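Motility-associated killing factor MakB (Vibrio cholerae serotype O1, PDB 6W1W) probably serves as one component of a tripartite cytotoxin structurally similar to alpha-pore-forming toxins. Local coordinates at residues A[20-25]-A[273-278]. Sequence-based numbering, arbitrary orientation.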
loop_
_atom_site.group_PDB
_atom_site.type_symbol
_atom_site.label_atom_id
_atom_site.label_comp_id
_atom_site.label_asym_id
_atom_site.label_seq_id
_atom_site.Cartn_x
_atom_site.Cartn_y
_atom_site.Cartn_z
ATOM N N TYR A 20 -7.096 2.693 -2.932
ATOM C CA TYR A 20 -6.670 3.072 -1.589
ATOM C C TYR A 20 -5.966 1.910 -0.900
ATOM O O TYR A 20 -4.905 2.085 -0.289
ATOM C CB TYR A 20 -7.879 3.542 -0.779
ATOM C CG TYR A 20 -7.596 3.923 0.662
ATOM C CD1 TYR A 20 -6.527 4.745 0.996
ATOM C CD2 TYR A 20 -8.429 3.489 1.685
ATOM C CE1 TYR A 20 -6.283 5.103 2.316
ATOM C CE2 TYR A 20 -8.196 3.841 3.003
ATOM C CZ TYR A 20 -7.125 4.647 3.316
ATOM O OH TYR A 20 -6.898 4.993 4.633
ATOM N N THR A 21 -6.546 0.709 -0.993
ATOM C CA THR A 21 -5.905 -0.484 -0.447
ATOM C C THR A 21 -4.521 -0.687 -1.052
ATOM O O THR A 21 -3.537 -0.898 -0.332
ATOM C CB THR A 21 -6.786 -1.712 -0.695
ATOM O OG1 THR A 21 -7.941 -1.652 0.153
ATOM C CG2 THR A 21 -6.012 -3.005 -0.428
ATOM N N ASP A 22 -4.423 -0.611 -2.382
ATOM C CA ASP A 22 -3.135 -0.760 -3.048
ATOM C C ASP A 22 -2.200 0.410 -2.788
ATOM O O ASP A 22 -1.002 0.298 -3.067
ATOM C CB ASP A 22 -3.336 -0.943 -4.552
ATOM C CG ASP A 22 -3.914 -2.297 -4.894
ATOM O OD1 ASP A 22 -4.960 -2.354 -5.577
ATOM O OD2 ASP A 22 -3.329 -3.310 -4.456
ATOM N N PHE A 23 -2.712 1.521 -2.264
ATOM C CA PHE A 23 -1.836 2.598 -1.821
ATOM C C PHE A 23 -1.275 2.308 -0.435
ATOM O O PHE A 23 -0.076 2.486 -0.194
ATOM C CB PHE A 23 -2.591 3.926 -1.815
ATOM C CG PHE A 23 -1.890 5.025 -2.554
ATOM C CD1 PHE A 23 -0.820 5.695 -1.980
ATOM C CD2 PHE A 23 -2.305 5.394 -3.825
ATOM C CE1 PHE A 23 -0.177 6.711 -2.667
ATOM C CE2 PHE A 23 -1.666 6.407 -4.514
ATOM C CZ PHE A 23 -0.602 7.065 -3.936
ATOM N N LEU A 24 -2.135 1.858 0.484
ATOM C CA LEU A 24 -1.708 1.585 1.853
ATOM C C LEU A 24 -0.681 0.461 1.893
ATOM O O LEU A 24 0.390 0.603 2.495
ATOM C CB LEU A 24 -2.920 1.237 2.717
ATOM C CG LEU A 24 -3.987 2.326 2.827
ATOM C CD1 LEU A 24 -5.335 1.711 3.165
ATOM C CD2 LEU A 24 -3.585 3.364 3.864
ATOM N N GLY A 25 -0.993 -0.670 1.252
ATOM C CA GLY A 25 -0.056 -1.782 1.200
ATOM C C GLY A 25 1.258 -1.422 0.543
ATOM O O GLY A 25 2.250 -2.147 0.699
ATOM N N PHE A 273 2.437 -4.301 -5.351
ATOM C CA PHE A 273 2.460 -3.241 -6.354
ATOM C C PHE A 273 1.714 -3.657 -7.616
ATOM O O PHE A 273 1.047 -2.832 -8.251
ATOM C CB PHE A 273 3.902 -2.873 -6.715
ATOM C CG PHE A 273 4.591 -1.986 -5.715
ATOM C CD1 PHE A 273 5.231 -2.526 -4.606
ATOM C CD2 PHE A 273 4.637 -0.613 -5.906
ATOM C CE1 PHE A 273 5.883 -1.714 -3.692
ATOM C CE2 PHE A 273 5.287 0.209 -4.996
ATOM C CZ PHE A 273 5.911 -0.344 -3.885
ATOM N N LEU A 274 1.821 -4.933 -7.999
ATOM C CA LEU A 274 1.258 -5.389 -9.265
ATOM C C LEU A 274 -0.259 -5.258 -9.316
ATOM O O LEU A 274 -0.830 -5.234 -10.412
ATOM C CB LEU A 274 1.658 -6.842 -9.529
ATOM C CG LEU A 274 3.102 -7.090 -9.972
ATOM C CD1 LEU A 274 3.364 -8.580 -10.110
ATOM C CD2 LEU A 274 3.392 -6.370 -11.278
ATOM N N LYS A 275 -0.925 -5.180 -8.162
ATOM C CA LYS A 275 -2.370 -4.987 -8.153
ATOM C C LYS A 275 -2.757 -3.575 -8.578
ATOM O O LYS A 275 -3.902 -3.354 -8.988
ATOM C CB LYS A 275 -2.925 -5.311 -6.762
ATOM C CG LYS A 275 -4.442 -5.470 -6.691
ATOM C CD LYS A 275 -4.876 -6.937 -6.676
ATOM C CE LYS A 275 -4.813 -7.578 -8.061
ATOM N NZ LYS A 275 -5.701 -6.899 -9.050
ATOM N N ILE A 276 -1.826 -2.619 -8.502
ATOM C CA ILE A 276 -2.091 -1.274 -9.011
ATOM C C ILE A 276 -2.321 -1.312 -10.516
ATOM O O ILE A 276 -3.168 -0.583 -11.048
ATOM C CB ILE A 276 -0.941 -0.319 -8.633
ATOM C CG1 ILE A 276 -1.264 0.418 -7.333
ATOM C CG2 ILE A 276 -0.644 0.675 -9.754
ATOM C CD1 ILE A 276 -2.452 1.347 -7.444
ATOM N N ASP A 277 -1.600 -2.186 -11.221
ATOM C CA ASP A 277 -1.766 -2.343 -12.662
ATOM C C ASP A 277 -3.138 -2.882 -13.054
ATOM O O ASP A 277 -3.373 -3.111 -14.246
ATOM C CB ASP A 277 -0.665 -3.251 -13.214
ATOM C CG ASP A 277 0.709 -2.612 -13.134
ATOM O OD1 ASP A 277 0.826 -1.525 -12.529
ATOM O OD2 ASP A 277 1.671 -3.191 -13.684
ATOM N N ASP A 278 -4.036 -3.093 -12.091
ATOM C CA ASP A 278 -5.429 -3.430 -12.352
ATOM C C ASP A 278 -6.414 -2.432 -11.762
ATOM O O ASP A 278 -7.498 -2.256 -12.324
ATOM C CB ASP A 278 -5.759 -4.829 -11.805
ATOM C CG ASP A 278 -5.002 -5.930 -12.521
ATOM O OD1 ASP A 278 -5.040 -5.972 -13.771
ATOM O OD2 ASP A 278 -4.370 -6.754 -11.827
#
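Asp22 lays its carboxylate against the aliphatic root of Lys275: OD2 of Asp22 lies 3.1 Å from CB of Lys275, and OD1 of Asp22 3.3 Å from CG of Lys275. Both oxygens therefore meet methylene groups rather than the ammonium. The first bond of Lys275 points toward helix 9-35, but the bends at chi2 (100°), chi3 and chi4 carry the chain end to Asp278, leaving NZ of Lys275 5.8 Å from Asp22 OD1, too far for a salt bridge, although the opposite charges could still attract weakly. NZ of Lys275 forms a hydrogen-bonded salt bridge with OD2 of Asp278 at 3.1 Å, on the anti side and 25° out of the carboxylate plane. One bond back from the carboxylate carbon, CB of Asp22 rests on the Ile276 side chain, 3.7 Å from its CG1 and 3.8 Å from its CD1. Asp22 and Ile276 are also the nearest CA pair of the two segments, 6.1 Å apart. OD1 of the buried Asp22 shares a weak hydrogen bond with OG of Ser279. Phe128 of helix 100-151 touches both Phe23 and Ile276, bridging the two segments. The contact joins helix 9-35 to the chain entering helix 276-302, within a long-helix bundle consistent with MakB's similarity to alpha-pore-forming toxins.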